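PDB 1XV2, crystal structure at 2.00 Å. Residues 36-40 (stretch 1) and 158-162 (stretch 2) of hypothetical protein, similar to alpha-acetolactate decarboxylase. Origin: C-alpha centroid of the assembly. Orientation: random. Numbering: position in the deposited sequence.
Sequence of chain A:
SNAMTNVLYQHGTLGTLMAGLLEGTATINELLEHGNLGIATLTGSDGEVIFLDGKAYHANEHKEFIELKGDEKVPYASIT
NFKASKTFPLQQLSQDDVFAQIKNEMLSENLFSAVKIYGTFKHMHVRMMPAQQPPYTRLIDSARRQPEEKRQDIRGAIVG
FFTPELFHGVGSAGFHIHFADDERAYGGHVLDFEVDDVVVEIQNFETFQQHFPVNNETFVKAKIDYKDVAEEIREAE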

# COMPACT_ATOMS: atom_id res chain seq x y z
N ASN A 36 -15.53 5.42 11.26
CA ASN A 36 -15.98 5.81 12.59
C ASN A 36 -15.02 5.31 13.67
O ASN A 36 -15.22 5.58 14.86
CB ASN A 36 -17.38 5.26 12.86
CG ASN A 36 -17.50 3.79 12.53
OD1 ASN A 36 -16.65 2.99 12.91
ND2 ASN A 36 -18.56 3.43 11.83
N LEU A 37 -14.00 4.57 13.26
CA LEU A 37 -13.01 4.04 14.20
C LEU A 37 -11.63 4.11 13.58
O LEU A 37 -11.41 3.64 12.47
CB LEU A 37 -13.35 2.59 14.56
CG LEU A 37 -12.36 1.87 15.48
CD1 LEU A 37 -13.09 0.79 16.26
CD2 LEU A 37 -11.23 1.27 14.65
N GLY A 38 -10.69 4.71 14.31
CA GLY A 38 -9.34 4.82 13.80
C GLY A 38 -8.40 5.66 14.64
O GLY A 38 -8.70 6.02 15.78
N ILE A 39 -7.26 5.99 14.06
CA ILE A 39 -6.23 6.76 14.73
C ILE A 39 -5.62 7.77 13.77
O ILE A 39 -5.70 7.60 12.55
CB ILE A 39 -5.11 5.84 15.23
CG1 ILE A 39 -4.46 5.14 14.03
CG2 ILE A 39 -5.68 4.81 16.19
CD1 ILE A 39 -3.42 4.12 14.40
N ALA A 40 -4.99 8.80 14.32
CA ALA A 40 -4.35 9.82 13.51
C ALA A 40 -3.63 10.82 14.40
O ALA A 40 -3.38 10.56 15.58
CB ALA A 40 -5.39 10.54 12.64
N ILE A 158 -9.46 0.87 23.46
CA ILE A 158 -8.27 0.91 22.64
C ILE A 158 -8.75 0.62 21.23
O ILE A 158 -9.54 -0.30 21.02
CB ILE A 158 -7.25 -0.19 23.00
CG1 ILE A 158 -6.61 0.08 24.37
CG2 ILE A 158 -6.19 -0.30 21.91
CD1 ILE A 158 -5.61 -0.98 24.78
N VAL A 159 -8.28 1.40 20.26
CA VAL A 159 -8.65 1.17 18.87
C VAL A 159 -7.36 1.25 18.08
O VAL A 159 -6.44 1.99 18.44
CB VAL A 159 -9.66 2.23 18.34
CG1 VAL A 159 -10.93 2.20 19.17
CG2 VAL A 159 -9.03 3.61 18.35
N GLY A 160 -7.27 0.47 17.02
CA GLY A 160 -6.07 0.48 16.21
C GLY A 160 -6.14 -0.46 15.03
O GLY A 160 -7.21 -0.99 14.70
N PHE A 161 -5.00 -0.67 14.40
CA PHE A 161 -4.93 -1.53 13.23
C PHE A 161 -3.67 -2.37 13.22
O PHE A 161 -2.65 -2.00 13.80
CB PHE A 161 -4.94 -0.67 11.97
CG PHE A 161 -6.14 0.21 11.86
CD1 PHE A 161 -7.36 -0.30 11.44
CD2 PHE A 161 -6.04 1.56 12.17
CE1 PHE A 161 -8.49 0.52 11.35
CE2 PHE A 161 -7.16 2.39 12.09
CZ PHE A 161 -8.38 1.87 11.67
N PHE A 162 -3.75 -3.50 12.54
CA PHE A 162 -2.61 -4.39 12.39
C PHE A 162 -2.20 -4.28 10.93
O PHE A 162 -3.04 -4.38 10.04
CB PHE A 162 -2.99 -5.83 12.71
CG PHE A 162 -1.86 -6.80 12.49
CD1 PHE A 162 -0.87 -6.96 13.45
CD2 PHE A 162 -1.78 -7.53 11.31
CE1 PHE A 162 0.20 -7.84 13.25
CE2 PHE A 162 -0.72 -8.41 11.09
CZ PHE A 162 0.28 -8.56 12.07

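Two strands, 37-40 and 158-162, cross at nearly a right angle, 80° between their N-to-C directions, with axes only 5.8 Å apart at closest approach. No hydrogen bond joins them; what holds them is packing, 298 Å² of buried surface counted over both sides. The rule starts with glycine. Gly38 and Gly160 meet at the crossing, their CA atoms 5.9 Å apart; a beta carbon on either would point away from the other strand.

Into the hollow over Gly38 comes the ring of Phe161. Its CB leaves sideways, but with chi1 at -57° (m) the ring swings back, so that CE2 lies 3.7 Å from Gly38 CA. A beta carbon on Gly38, ideally placed, would come 3.7 Å from Phe161 CZ, in contact with the ring but not in clash. The ring's edge meets backbone as well: CZ is 3.6 Å from Leu37 O, and CE2 is 4.1 Å from Ile39 N.

The second bump is Val159, which points toward the other strand. Its two methyls reach different neighbors: CG2 lies 3.5 Å from Gly38 O, while CG1 lies 3.9 Å from Leu37 CD1. Ile39 answers from the other strand, also pointing toward its partner, and sets its CG2 4.3 Å from Gly160 CA, 3.7 Å from Val159 O and 4.2 Å from Val159 CG2.

Leu37 and Ile39 thus flank a glycine, and each touches both Val159 and Phe161. Leu37 starts sideways and bends its end inward, its CD2 coming 4.2 Å from Phe161 CZ; Ile39 CD1 stands 4.3 Å from Phe161 CD2. Branched aliphatics suit these buried places because their methyls spread over several apolar neighbors, and the Phe161 ring brings its edge to Leu37 O and Ile39 N, with Gly38 between them.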